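Local coordinates for acetylxylan esterase / glucomannan deacetylase (Cellvibrio japonicus, PDB 2WAA), which removes acetyl groups from acetylated xylan and glucomannan during the breakdown of plant cell wall polysaccharides, at residues Ser33-Tyr38 and Phe208-Thr213; Gly37-Ser42 and Leu181-Gly186; Asn62-Val67 and His103-Trp108. All coordinates share one frame; numbering follows the deposited sequence. Where two conformers were deposited one is given.

All three contacts lie around the junction between the N-terminal beta-sandwich of antiparallel sheets and the SGNH-type esterase domain with its parallel sheet. Centres of interactions 1 and 2 are about 9 Å apart, as are those of 2 and 3; 1 and 3 are about 12 Å apart. Interactions 1 and 2 share Gly-37 and Tyr-38, which follow strand 34-36, and reach loop 208-213 and edge strand 177-183 of the esterase domain respectively. Interaction 3, within the N-terminal domain, is nested along the chain within the loops closed by the other two. His-103 ties it to the turn from Tyr-38 to Val-41, and this turn packs on the esterase domain.

Interaction 1: Ser33-Tyr38 and Phe208-Thr213; sequences SLTFGY and FTLGDT
Leu-210 overlaps Thr-35 through its CD2 branch, which lies 3.6 Å from Thr-35 CG2. The same methyl also presses on the backbone, with Leu-210 CD2 3.4 Å from Thr-35 O. Leu-210 CG lies between its backbone N and carbonyl carbon, the crowded position (chi1 52°), and the two side chains cross obliquely. The Thr-35 hydroxyl is engaged elsewhere, with Thr-113 OG1. Closer to the backbone, Leu-210 CB lies 3.9 Å from Gly-37 N. The contact joins the end of strand 34-36, an element of the N-terminal beta-sandwich, to the loop that follows helix 202-205 in the SGNH-type esterase domain. Tyr-38 meets that loop with its ring edge: CE2 is 3.4 Å from Phe-208 O, which is in the ring plane, while Thr-209 O lies near that plane by CD2 and CE2. The Tyr-38 hydroxyl bonds to Phe-205 O, and Phe-208 O itself accepts from Arg-25 NH1. No direct hydrogen bond crosses between the two segments, but one water bridges the two backbones: it accepts from Gly-37 N at 2.9 Å. It then donates to Thr-209 O, the water-to-O distance being 2.8 Å.

Interaction 2: Gly37-Ser42 and Leu181-Gly186; sequences GYPGVS and LVCWGG. With ACT (acetate ion), chain C.
Tyr-38 starts against strand 177-183 at its CB, 3.3 Å from Leu-181 O. Its chi1 of -75° sets CG beside the backbone N, anti to the carbonyl carbon and close to the same Leu-181 oxygen. The CD1 and CE1 edge of the ring meets Cys-183 O, which lies in the ring plane, 3.4 Å from Tyr-38 CE1. Val-182 CA sits over one face, offset toward the rim, in a CH-pi contact 4.2 Å from the ring centroid. Further out, CZ rests against Val-182 CG1, and at the tip Tyr-38 OH, bonded to Phe-205 O, is 3.9 Å from Val-182 CG1. Pro-39, the next residue in the type II turn from Tyr-38 to Val-41, puts CG 3.6 Å from Cys-183 SG, whose sulfur is in disulfide linkage with Cys-144. Leu-181 packs beside it, its CB and CD1 close to Pro-39 O. Leu-181 N donates to a water at 2.9 Å; Pro-39 O is one of several acceptors competing for that water's protons. The strand is an edge of the parallel sheet of the SGNH hydrolase fold. The turn covers it near the active site, the Cys-183 side chain being about 7 Å from that of Ser-141, the inferred nucleophile. Gly-186 N donates to OXT of an acetate ion, probably from the crystallisation liquor, at 2.7 Å and nearly straight (173°). Asn-236 ND2, Ser-141 N and His-316 NE2 also bind it. Carbon-to-carbonyl-oxygen contacts, CH-pi and apolar packing thus join the segments without a direct hydrogen bond, while the Gly-186 amide meets the acetate, consistent with its inferred oxyanion-hole role.

Interaction 3: Asn62-Val67 and His103-Trp108; sequences NSWIDV and HRSENW
Trp-64 and Arg-104 meet where strands 63-69 and 94-103 pair antiparallel in a sheet of the N-terminal beta-sandwich, Ile-65 and His-103 forming a non-hydrogen-bonded pair. The tight part begins at Trp-64 O, which accepts from Arg-104 N at 2.9 Å and, more weakly, from Ser-105 N. Trp-64 N in turn donates to Ser-105 OG at 2.9 Å, so both backbone polar atoms of Trp-64 are bonded. Ser-105 OG, anti to its carbonyl carbon (chi1 -76°), points to Trp-64 N and also bonds to His-109 ND1. Arg-104 runs over the strand: its CD lies 3.5 Å from Ile-65 C, and Trp-64 CB approaches the edge of the guanidinium in its plane. A bend at chi3 (59°) places NE near Trp-64 CB. Arg-104 NH1 forms a salt bridge with Asp-66, 3.1 Å from OD2 on the syn side, with a weaker bond to OD1. Carboxylate and guanidinium planes stand 71° apart, so the ion pair is not a flat two-pronged one. Second partners hold both charges: Asp-66 bonds to Arg-164 and Ser-76, Arg-104 to Asp-149, and this network probably keeps both ionised. Toward Asn-62 the contact loosens. Asn-62 is partly exposed and Trp-108 exposed; a water accepts from Asn-62 ND2 at 2.8 Å and donates only weakly to Trp-108 O. The His-103 flank, by contrast, is close-knit: the ring turns its edge to Ser-63 CB and Ile-65 CG2 while ND1 bonds to Tyr-38 O. A second water, bridging these buried residues, lies in the plane of the His-103 ring, 2.7 Å from His-103 NE2, and reaches Ser-63 OG at 2.6 Å.

Interaction 1: Ser33-Tyr38 and Phe208-Thr213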
ATOM      1  N   SER A  33     -19.292  -2.271  -8.248  1.00 10.23           N
ATOM      2  CA  SER A  33     -17.906  -1.941  -8.624  1.00  8.83           C
ATOM      3  C   SER A  33     -17.082  -1.744  -7.343  1.00  8.69           C
ATOM      4  O   SER A  33     -17.660  -1.557  -6.245  1.00  8.21           O
ATOM      5  CB  SER A  33     -17.866  -0.701  -9.527  1.00 10.10           C
ATOM      6  OG  SER A  33     -18.357   0.430  -8.812  1.00 11.15           O
ATOM      7  N   LEU A  34     -15.750  -1.781  -7.475  1.00  7.43           N
ATOM      8  CA  LEU A  34     -14.830  -1.460  -6.371  1.00  7.05           C
ATOM      9  C   LEU A  34     -14.041  -0.235  -6.739  1.00  7.05           C
ATOM     10  O   LEU A  34     -13.576  -0.075  -7.872  1.00  6.32           O
ATOM     11  CB  LEU A  34     -13.827  -2.604  -6.144  1.00  6.96           C
ATOM     12  CG  LEU A  34     -14.464  -3.923  -5.746  1.00  7.31           C
ATOM     13  CD1 LEU A  34     -13.243  -4.917  -5.639  1.00  8.84           C
ATOM     14  CD2 LEU A  34     -15.209  -3.715  -4.442  1.00  8.89           C
ATOM     15  N   THR A  35     -13.858   0.624  -5.739  1.00  7.46           N
ATOM     16  CA  THR A  35     -13.029   1.811  -5.911  1.00  7.60           C
ATOM     17  C   THR A  35     -11.920   1.783  -4.863  1.00  6.46           C
ATOM     18  O   THR A  35     -12.155   1.376  -3.719  1.00  7.60           O
ATOM     19  CB  THR A  35     -13.890   3.101  -5.794  1.00  8.10           C
ATOM     20  OG1 THR A  35     -14.916   3.068  -6.796  1.00 11.77           O
ATOM     21  CG2 THR A  35     -13.036   4.325  -6.073  1.00  6.97           C
ATOM     22  N   PHE A  36     -10.733   2.194  -5.279  1.00  8.03           N
ATOM     23  CA  PHE A  36      -9.599   2.179  -4.389  1.00  7.63           C
ATOM     24  C   PHE A  36      -8.616   3.292  -4.680  1.00  8.10           C
ATOM     25  O   PHE A  36      -8.523   3.802  -5.816  1.00  7.96           O
ATOM     26  CB  PHE A  36      -8.912   0.793  -4.441  1.00  6.81           C
ATOM     27  CG  PHE A  36      -8.722   0.242  -5.830  1.00  8.16           C
ATOM     28  CD1 PHE A  36      -7.538   0.468  -6.545  1.00  8.75           C
ATOM     29  CD2 PHE A  36      -9.738  -0.504  -6.426  1.00  6.57           C
ATOM     30  CE1 PHE A  36      -7.363  -0.021  -7.827  1.00 10.33           C
ATOM     31  CE2 PHE A  36      -9.574  -1.025  -7.725  1.00  9.33           C
ATOM     32  CZ  PHE A  36      -8.373  -0.771  -8.425  1.00 10.87           C
ATOM     33  N   GLY A  37      -7.881   3.681  -3.625  1.00  7.60           N
ATOM     34  CA  GLY A  37      -6.969   4.798  -3.710  1.00  7.07           C
ATOM     35  C   GLY A  37      -5.572   4.487  -3.162  1.00  6.69           C
ATOM     36  O   GLY A  37      -4.616   5.108  -3.596  1.00  7.52           O
ATOM     37  N   TYR A  38      -5.461   3.592  -2.184  1.00  7.23           N
ATOM     38  CA  TYR A  38      -4.134   3.296  -1.623  1.00  7.53           C
ATOM     39  C   TYR A  38      -3.305   2.475  -2.602  1.00  7.01           C
ATOM     40  O   TYR A  38      -3.852   1.717  -3.377  1.00  7.83           O
ATOM     41  CB  TYR A  38      -4.244   2.564  -0.284  1.00  6.59           C
ATOM     42  CG  TYR A  38      -4.660   3.492   0.825  1.00  7.05           C
ATOM     43  CD1 TYR A  38      -3.803   4.510   1.274  1.00  6.36           C
ATOM     44  CD2 TYR A  38      -5.925   3.388   1.402  1.00  7.64           C
ATOM     45  CE1 TYR A  38      -4.198   5.373   2.285  1.00  7.05           C
ATOM     46  CE2 TYR A  38      -6.319   4.265   2.447  1.00  8.26           C
ATOM     47  CZ  TYR A  38      -5.451   5.257   2.850  1.00  8.45           C
ATOM     48  OH  TYR A  38      -5.795   6.120   3.896  1.00  9.62           O
ATOM     49  N   PHE A 208      -9.640   5.878   6.852  1.00  9.74           N
ATOM     50  CA  PHE A 208     -10.401   6.045   5.610  1.00  9.47           C
ATOM     51  C   PHE A 208     -10.182   4.892   4.677  1.00  9.99           C
ATOM     52  O   PHE A 208      -9.063   4.405   4.522  1.00  9.16           O
ATOM     53  CB  PHE A 208      -9.905   7.305   4.882  1.00 10.99           C
ATOM     54  CG  PHE A 208     -10.072   8.583   5.668  1.00 12.11           C
ATOM     55  CD1 PHE A 208     -11.081   8.689   6.620  1.00 18.13           C
ATOM     56  CD2 PHE A 208      -9.271   9.682   5.388  1.00 15.98           C
ATOM     57  CE1 PHE A 208     -11.262   9.895   7.319  1.00 21.76           C
ATOM     58  CE2 PHE A 208      -9.446  10.887   6.100  1.00 17.87           C
ATOM     59  CZ  PHE A 208     -10.427  10.985   7.031  1.00 17.66           C
ATOM     60  N   THR A 209     -11.231   4.468   3.984  1.00  8.84           N
ATOM     61  CA  THR A 209     -11.005   3.431   2.991  1.00  9.37           C
ATOM     62  C   THR A 209     -10.187   3.964   1.811  1.00  9.74           C
ATOM     63  O   THR A 209      -9.347   3.251   1.206  1.00  8.90           O
ATOM     64  CB  THR A 209     -12.365   2.961   2.461  1.00  8.90           C
ATOM     65  OG1 THR A 209     -13.096   2.391   3.556  1.00  8.80           O
ATOM     66  CG2 THR A 209     -12.195   1.914   1.353  1.00  9.12           C
ATOM     67  N   LEU A 210     -10.503   5.198   1.424  1.00  9.86           N
ATOM     68  CA  LEU A 210      -9.740   5.912   0.392  1.00 11.66           C
ATOM     69  C   LEU A 210     -10.091   7.383   0.536  1.00 11.83           C
ATOM     70  O   LEU A 210     -11.074   7.694   1.189  1.00 11.88           O
ATOM     71  CB  LEU A 210     -10.162   5.434  -1.004  1.00 11.58           C
ATOM     72  CG  LEU A 210     -11.685   5.440  -1.346  1.00 14.84           C
ATOM     73  CD1 LEU A 210     -12.268   6.836  -1.508  1.00 21.13           C
ATOM     74  CD2 LEU A 210     -11.956   4.630  -2.641  1.00 16.44           C
ATOM     75  N   GLY A 211      -9.323   8.280  -0.079  1.00 12.08           N
ATOM     76  CA  GLY A 211      -9.655   9.701  -0.046  1.00 14.36           C
ATOM     77  C   GLY A 211      -9.337  10.349   1.282  1.00 14.93           C
ATOM     78  O   GLY A 211      -8.973   9.671   2.234  1.00 15.68           O
ATOM     79  N   ASP A 212      -9.478  11.661   1.399  1.00 16.24           N
ATOM     80  CA  ASP A 212      -9.340  12.191   2.753  1.00 18.48           C
ATOM     81  C   ASP A 212     -10.226  13.382   3.083  1.00 20.70           C
ATOM     82  O   ASP A 212      -9.937  14.131   4.058  1.00 20.27           O
ATOM     83  CB  ASP A 212      -7.878  12.533   3.087  1.00 18.35           C
ATOM     84  CG  ASP A 212      -7.377  13.703   2.290  1.00 18.92           C
ATOM     85  OD1 ASP A 212      -8.049  14.084   1.298  1.00 16.16           O
ATOM     86  OD2 ASP A 212      -6.331  14.231   2.655  1.00 17.53           O
ATOM     87  N   THR A 213     -11.306  13.549   2.327  1.00 23.07           N
ATOM     88  CA  THR A 213     -12.220  14.691   2.614  1.00 26.89           C
ATOM     89  C   THR A 213     -13.182  14.384   3.751  1.00 27.76           C
ATOM     90  O   THR A 213     -13.144  13.306   4.374  1.00 27.04           O
ATOM     91  CB  THR A 213     -13.090  15.035   1.411  1.00 26.76           C
ATOM     92  OG1 THR A 213     -14.011  13.951   1.172  1.00 29.69           O
ATOM     93  CG2 THR A 213     -12.209  15.312   0.177  1.00 30.11           C
TER
HETATM   94  O   HOH W   1      -8.052   2.300  -1.098  1.00  7.16           O

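Interaction 2: Gly37-Ser42 and Leu181-Gly186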
ATOM      1  N   GLY A  37      -7.881   3.681  -3.625  1.00  7.60           N
ATOM      2  CA  GLY A  37      -6.969   4.798  -3.710  1.00  7.07           C
ATOM      3  C   GLY A  37      -5.572   4.487  -3.162  1.00  6.69           C
ATOM      4  O   GLY A  37      -4.616   5.108  -3.596  1.00  7.52           O
ATOM      5  N   TYR A  38      -5.461   3.592  -2.184  1.00  7.23           N
ATOM      6  CA  TYR A  38      -4.134   3.296  -1.623  1.00  7.53           C
ATOM      7  C   TYR A  38      -3.305   2.475  -2.602  1.00  7.01           C
ATOM      8  O   TYR A  38      -3.852   1.717  -3.377  1.00  7.83           O
ATOM      9  CB  TYR A  38      -4.244   2.564  -0.284  1.00  6.59           C
ATOM     10  CG  TYR A  38      -4.660   3.492   0.825  1.00  7.05           C
ATOM     11  CD1 TYR A  38      -3.803   4.510   1.274  1.00  6.36           C
ATOM     12  CD2 TYR A  38      -5.925   3.388   1.402  1.00  7.64           C
ATOM     13  CE1 TYR A  38      -4.198   5.373   2.285  1.00  7.05           C
ATOM     14  CE2 TYR A  38      -6.319   4.265   2.447  1.00  8.26           C
ATOM     15  CZ  TYR A  38      -5.451   5.257   2.850  1.00  8.45           C
ATOM     16  OH  TYR A  38      -5.795   6.120   3.896  1.00  9.62           O
ATOM     17  N   PRO A  39      -1.971   2.627  -2.581  1.00  6.90           N
ATOM     18  CA  PRO A  39      -1.164   1.830  -3.538  1.00  6.70           C
ATOM     19  C   PRO A  39      -1.089   0.367  -3.060  1.00  5.80           C
ATOM     20  O   PRO A  39      -1.363   0.094  -1.878  1.00  6.42           O
ATOM     21  CB  PRO A  39       0.241   2.453  -3.425  1.00  6.98           C
ATOM     22  CG  PRO A  39       0.266   2.997  -2.002  1.00  7.25           C
ATOM     23  CD  PRO A  39      -1.148   3.515  -1.734  1.00  7.02           C
ATOM     24  N   GLY A  40      -0.840  -0.559  -3.983  1.00  6.08           N
ATOM     25  CA  GLY A  40      -0.660  -1.975  -3.636  1.00  7.16           C
ATOM     26  C   GLY A  40      -1.953  -2.802  -3.593  1.00  8.46           C
ATOM     27  O   GLY A  40      -1.893  -4.036  -3.394  1.00  8.94           O
ATOM     28  N   VAL A  41      -3.103  -2.129  -3.715  1.00  8.54           N
ATOM     29  CA  VAL A  41      -4.385  -2.831  -3.772  1.00  8.70           C
ATOM     30  C   VAL A  41      -4.288  -3.784  -4.972  1.00  8.76           C
ATOM     31  O   VAL A  41      -3.947  -3.365  -6.089  1.00  9.24           O
ATOM     32  CB  VAL A  41      -5.560  -1.882  -3.928  1.00  9.44           C
ATOM     33  CG1 VAL A  41      -6.877  -2.689  -4.175  1.00 10.48           C
ATOM     34  CG2 VAL A  41      -5.664  -0.969  -2.656  1.00  7.20           C
ATOM     35  N   SER A  42      -4.566  -5.059  -4.710  1.00  8.38           N
ATOM     36  CA  SER A  42      -4.326  -6.099  -5.679  0.50  7.12           C
ATOM     37  C   SER A  42      -5.611  -6.927  -5.870  1.00  7.57           C
ATOM     38  O   SER A  42      -6.144  -7.477  -4.880  1.00  7.60           O
ATOM     39  CB  SER A  42      -3.193  -6.978  -5.149  0.50  7.01           C
ATOM     40  OG  SER A  42      -1.956  -6.262  -5.068  0.50  2.04           O
ATOM     41  N   LEU A 181      -1.084  -1.387   2.329  1.00  6.81           N
ATOM     42  CA  LEU A 181      -0.308  -0.156   2.491  1.00  6.46           C
ATOM     43  C   LEU A 181      -1.315   0.982   2.794  1.00  6.30           C
ATOM     44  O   LEU A 181      -2.303   1.175   2.028  1.00  7.27           O
ATOM     45  CB  LEU A 181       0.448   0.149   1.198  1.00  6.67           C
ATOM     46  CG  LEU A 181       1.339  -0.972   0.673  1.00  5.85           C
ATOM     47  CD1 LEU A 181       2.060  -0.506  -0.611  1.00  6.62           C
ATOM     48  CD2 LEU A 181       2.391  -1.488   1.733  1.00  6.09           C
ATOM     49  N   VAL A 182      -1.128   1.692   3.911  1.00  6.06           N
ATOM     50  CA  VAL A 182      -2.042   2.796   4.274  1.00  5.57           C
ATOM     51  C   VAL A 182      -1.091   3.957   4.522  1.00  6.50           C
ATOM     52  O   VAL A 182      -0.506   4.075   5.593  1.00  7.14           O
ATOM     53  CB  VAL A 182      -2.919   2.439   5.504  1.00  7.68           C
ATOM     54  CG1 VAL A 182      -3.690   3.682   6.046  1.00  7.76           C
ATOM     55  CG2 VAL A 182      -3.930   1.354   5.099  1.00  6.82           C
ATOM     56  N   CYS A 183      -0.901   4.769   3.490  1.00  7.21           N
ATOM     57  CA  CYS A 183       0.196   5.737   3.458  1.00  7.21           C
ATOM     58  C   CYS A 183      -0.272   6.896   2.588  1.00  7.80           C
ATOM     59  O   CYS A 183      -1.167   6.737   1.739  1.00  6.53           O
ATOM     60  CB  CYS A 183       1.464   5.097   2.903  1.00  7.41           C
ATOM     61  SG  CYS A 183       1.126   4.164   1.343  1.00 13.17           S
ATOM     62  N   TRP A 184       0.341   8.058   2.779  1.00  6.98           N
ATOM     63  CA  TRP A 184      -0.022   9.236   1.981  1.00  7.80           C
ATOM     64  C   TRP A 184       1.215  10.104   1.847  1.00  7.90           C
ATOM     65  O   TRP A 184       1.777  10.571   2.870  1.00  9.06           O
ATOM     66  CB  TRP A 184      -1.146  10.013   2.687  1.00  9.02           C
ATOM     67  CG  TRP A 184      -1.920  10.918   1.753  1.00  9.39           C
ATOM     68  CD1 TRP A 184      -1.432  11.982   1.076  1.00  8.82           C
ATOM     69  CD2 TRP A 184      -3.310  10.840   1.441  1.00  8.54           C
ATOM     70  NE1 TRP A 184      -2.423  12.589   0.340  1.00 10.09           N
ATOM     71  CE2 TRP A 184      -3.590  11.882   0.539  1.00  8.74           C
ATOM     72  CE3 TRP A 184      -4.337   9.963   1.806  1.00  9.38           C
ATOM     73  CZ2 TRP A 184      -4.861  12.099   0.021  1.00 11.95           C
ATOM     74  CZ3 TRP A 184      -5.606  10.166   1.272  1.00 11.47           C
ATOM     75  CH2 TRP A 184      -5.854  11.230   0.386  1.00 10.56           C
ATOM     76  N   GLY A 185       1.655  10.346   0.622  1.00  8.03           N
ATOM     77  CA  GLY A 185       2.837  11.194   0.448  1.00  8.17           C
ATOM     78  C   GLY A 185       2.715  12.580   1.073  1.00  8.50           C
ATOM     79  O   GLY A 185       1.666  13.242   0.987  1.00  7.14           O
ATOM     80  N   GLY A 186       3.821  13.047   1.644  1.00  7.90           N
ATOM     81  CA  GLY A 186       3.877  14.390   2.216  1.00  7.92           C
ATOM     82  C   GLY A 186       3.257  14.528   3.599  1.00  8.33           C
ATOM     83  O   GLY A 186       3.450  15.562   4.237  1.00  7.52           O
TER
HETATM   84  C   ACT C1343       7.291  11.853   1.696  1.00 15.00           C
HETATM   85  O   ACT C1343       7.489  12.625   0.693  1.00 15.14           O
HETATM   86  OXT ACT C1343       6.093  11.573   1.933  1.00 13.71           O
HETATM   87  CH3 ACT C1343       8.396  11.293   2.551  1.00 15.63           C
HETATM   88  O   HOH W   2      -2.655  -1.606  -0.067  1.00  6.73           O

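Interaction 3: Asn62-Val67 and His103-Trp108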
ATOM      1  N   ASN A  62      -4.981  10.125 -14.007  1.00  9.53           N
ATOM      2  CA  ASN A  62      -3.584  10.235 -13.636  1.00  9.98           C
ATOM      3  C   ASN A  62      -3.127   9.030 -12.791  1.00  9.86           C
ATOM      4  O   ASN A  62      -2.158   9.137 -12.027  1.00 11.16           O
ATOM      5  CB  ASN A  62      -3.452  11.547 -12.836  1.00  9.83           C
ATOM      6  CG  ASN A  62      -2.028  12.051 -12.746  1.00 13.50           C
ATOM      7  OD1 ASN A  62      -1.195  11.722 -13.576  1.00 15.50           O
ATOM      8  ND2 ASN A  62      -1.764  12.927 -11.744  1.00 16.18           N
ATOM      9  N   SER A  63      -3.849   7.918 -12.906  1.00  8.44           N
ATOM     10  CA  SER A  63      -3.605   6.713 -12.068  1.00  7.97           C
ATOM     11  C   SER A  63      -3.024   5.537 -12.890  1.00  7.64           C
ATOM     12  O   SER A  63      -3.425   5.286 -14.033  1.00  8.75           O
ATOM     13  CB  SER A  63      -4.898   6.233 -11.400  1.00  8.22           C
ATOM     14  OG  SER A  63      -5.519   7.277 -10.664  1.00  9.62           O
ATOM     15  N   TRP A  64      -2.102   4.788 -12.288  1.00  6.81           N
ATOM     16  CA  TRP A  64      -1.476   3.685 -13.001  1.00  6.90           C
ATOM     17  C   TRP A  64      -1.764   2.370 -12.308  1.00  6.97           C
ATOM     18  O   TRP A  64      -1.844   2.286 -11.048  1.00  9.04           O
ATOM     19  CB  TRP A  64       0.062   3.857 -13.026  1.00  5.06           C
ATOM     20  CG  TRP A  64       0.523   5.026 -13.935  1.00  8.02           C
ATOM     21  CD1 TRP A  64       0.530   6.377 -13.643  1.00  9.16           C
ATOM     22  CD2 TRP A  64       1.054   4.902 -15.272  1.00  8.14           C
ATOM     23  NE1 TRP A  64       1.045   7.077 -14.709  1.00  9.28           N
ATOM     24  CE2 TRP A  64       1.375   6.205 -15.718  1.00  8.81           C
ATOM     25  CE3 TRP A  64       1.335   3.802 -16.111  1.00  8.22           C
ATOM     26  CZ2 TRP A  64       1.912   6.450 -16.989  1.00  8.78           C
ATOM     27  CZ3 TRP A  64       1.888   4.030 -17.372  1.00  6.88           C
ATOM     28  CH2 TRP A  64       2.164   5.351 -17.809  1.00  9.58           C
ATOM     29  N   ILE A  65      -1.866   1.333 -13.123  1.00  7.47           N
ATOM     30  CA  ILE A  65      -1.952  -0.026 -12.616  1.00  6.42           C
ATOM     31  C   ILE A  65      -0.901  -0.899 -13.326  1.00  6.89           C
ATOM     32  O   ILE A  65      -0.437  -0.566 -14.433  1.00  8.19           O
ATOM     33  CB  ILE A  65      -3.353  -0.620 -12.867  1.00  6.24           C
ATOM     34  CG1 ILE A  65      -3.648  -0.665 -14.396  1.00  9.11           C
ATOM     35  CG2 ILE A  65      -4.431   0.190 -12.058  1.00  8.23           C
ATOM     36  CD1 ILE A  65      -4.917  -1.428 -14.765  1.00  9.80           C
ATOM     37  N   ASP A  66      -0.532  -2.008 -12.663  1.00  7.00           N
ATOM     38  CA  ASP A  66       0.187  -3.112 -13.318  1.00  7.88           C
ATOM     39  C   ASP A  66      -0.788  -4.255 -13.577  1.00  8.32           C
ATOM     40  O   ASP A  66      -1.673  -4.518 -12.768  1.00  8.21           O
ATOM     41  CB  ASP A  66       1.305  -3.680 -12.414  1.00  7.82           C
ATOM     42  CG  ASP A  66       2.600  -2.817 -12.464  1.00 12.30           C
ATOM     43  OD1 ASP A  66       2.932  -2.293 -13.543  1.00 16.93           O
ATOM     44  OD2 ASP A  66       3.287  -2.709 -11.429  1.00 18.66           O
ATOM     45  N   VAL A  67      -0.627  -4.914 -14.720  1.00  8.44           N
ATOM     46  CA  VAL A  67      -1.449  -6.076 -15.040  1.00  8.61           C
ATOM     47  C   VAL A  67      -0.432  -7.203 -15.243  1.00  8.35           C
ATOM     48  O   VAL A  67       0.529  -7.042 -15.969  1.00  7.82           O
ATOM     49  CB  VAL A  67      -2.249  -5.886 -16.348  1.00  9.21           C
ATOM     50  CG1 VAL A  67      -3.037  -7.223 -16.672  1.00 10.60           C
ATOM     51  CG2 VAL A  67      -3.259  -4.725 -16.196  1.00  9.15           C
ATOM     52  N   HIS A 103      -2.706  -1.812  -8.041  1.00  5.54           N
ATOM     53  CA  HIS A 103      -2.716  -0.351  -8.096  1.00  6.26           C
ATOM     54  C   HIS A 103      -1.288   0.172  -7.814  1.00  6.49           C
ATOM     55  O   HIS A 103      -0.729  -0.077  -6.726  1.00  6.89           O
ATOM     56  CB  HIS A 103      -3.720   0.199  -7.043  1.00  4.31           C
ATOM     57  CG  HIS A 103      -4.026   1.668  -7.176  1.00  7.05           C
ATOM     58  ND1 HIS A 103      -4.274   2.475  -6.085  1.00  7.66           N
ATOM     59  CD2 HIS A 103      -4.104   2.482  -8.262  1.00  6.79           C
ATOM     60  CE1 HIS A 103      -4.526   3.715  -6.491  1.00  8.31           C
ATOM     61  NE2 HIS A 103      -4.436   3.745  -7.808  1.00  7.86           N
ATOM     62  N   ARG A 104      -0.717   0.933  -8.752  1.00  6.22           N
ATOM     63  CA  ARG A 104       0.612   1.534  -8.533  1.00  7.20           C
ATOM     64  C   ARG A 104       0.489   2.892  -7.897  1.00  7.32           C
ATOM     65  O   ARG A 104       1.395   3.303  -7.174  1.00  8.29           O
ATOM     66  CB  ARG A 104       1.371   1.730  -9.855  1.00  7.00           C
ATOM     67  CG  ARG A 104       1.682   0.395 -10.592  1.00  8.13           C
ATOM     68  CD  ARG A 104       1.944   0.671 -12.101  1.00  6.35           C
ATOM     69  NE  ARG A 104       3.060   1.586 -12.344  1.00  7.91           N
ATOM     70  CZ  ARG A 104       4.336   1.211 -12.432  1.00  9.84           C
ATOM     71  NH1 ARG A 104       4.718  -0.070 -12.252  1.00  7.36           N
ATOM     72  NH2 ARG A 104       5.278   2.141 -12.688  1.00  6.16           N
ATOM     73  N   SER A 105      -0.587   3.607  -8.215  1.00  7.58           N
ATOM     74  CA  SER A 105      -0.800   4.977  -7.734  1.00  7.38           C
ATOM     75  C   SER A 105      -1.193   5.074  -6.276  1.00  7.89           C
ATOM     76  O   SER A 105      -1.540   4.075  -5.664  1.00  7.22           O
ATOM     77  CB  SER A 105      -1.803   5.691  -8.640  1.00  7.67           C
ATOM     78  OG  SER A 105      -1.115   6.030  -9.838  1.00  9.55           O
ATOM     79  N   GLU A 106      -1.133   6.286  -5.707  1.00  7.14           N
ATOM     80  CA  GLU A 106      -1.701   6.510  -4.366  1.00  6.83           C
ATOM     81  C   GLU A 106      -2.836   7.537  -4.455  1.00  7.94           C
ATOM     82  O   GLU A 106      -3.106   8.089  -5.504  1.00  8.08           O
ATOM     83  CB  GLU A 106      -0.639   7.009  -3.367  1.00  7.21           C
ATOM     84  CG  GLU A 106       0.035   8.315  -3.800  1.00  8.37           C
ATOM     85  CD  GLU A 106       0.993   8.845  -2.732  1.00  8.04           C
ATOM     86  OE1 GLU A 106       0.487   9.437  -1.763  1.00 10.22           O
ATOM     87  OE2 GLU A 106       2.246   8.647  -2.864  1.00 10.07           O
ATOM     88  N   ASN A 107      -3.496   7.787  -3.340  1.00  7.86           N
ATOM     89  CA  ASN A 107      -4.724   8.607  -3.338  1.00  7.68           C
ATOM     90  C   ASN A 107      -4.671   9.970  -4.013  1.00  8.44           C
ATOM     91  O   ASN A 107      -5.629  10.337  -4.712  1.00  8.22           O
ATOM     92  CB  ASN A 107      -5.192   8.795  -1.908  1.00  8.27           C
ATOM     93  CG  ASN A 107      -5.991   7.588  -1.389  1.00  7.30           C
ATOM     94  OD1 ASN A 107      -7.145   7.456  -1.739  1.00 10.32           O
ATOM     95  ND2 ASN A 107      -5.391   6.753  -0.500  1.00  9.40           N
ATOM     96  N   TRP A 108      -3.593  10.743  -3.823  1.00  8.01           N
ATOM     97  CA  TRP A 108      -3.598  12.060  -4.432  1.00  8.51           C
ATOM     98  C   TRP A 108      -3.559  11.978  -5.953  1.00  9.07           C
ATOM     99  O   TRP A 108      -3.981  12.935  -6.627  1.00  7.94           O
ATOM    100  CB  TRP A 108      -2.533  13.025  -3.848  1.00  9.08           C
ATOM    101  CG  TRP A 108      -1.072  12.767  -4.205  1.00  7.21           C
ATOM    102  CD1 TRP A 108      -0.129  12.198  -3.383  1.00  9.26           C
ATOM    103  CD2 TRP A 108      -0.388  13.121  -5.403  1.00  9.00           C
ATOM    104  NE1 TRP A 108       1.090  12.160  -4.016  1.00  9.80           N
ATOM    105  CE2 TRP A 108       0.963  12.734  -5.248  1.00  9.44           C
ATOM    106  CE3 TRP A 108      -0.774  13.755  -6.585  1.00 10.08           C
ATOM    107  CZ2 TRP A 108       1.929  12.932  -6.246  1.00 10.47           C
ATOM    108  CZ3 TRP A 108       0.195  13.949  -7.597  1.00 12.14           C
ATOM    109  CH2 TRP A 108       1.529  13.512  -7.410  1.00 11.79           C
TER
HETATM  110  O   HOH W   3      -3.788  13.726  -9.941  1.00 21.25           O
HETATM  111  O   HOH W   4      -4.918   6.390  -8.307  1.00 10.67           O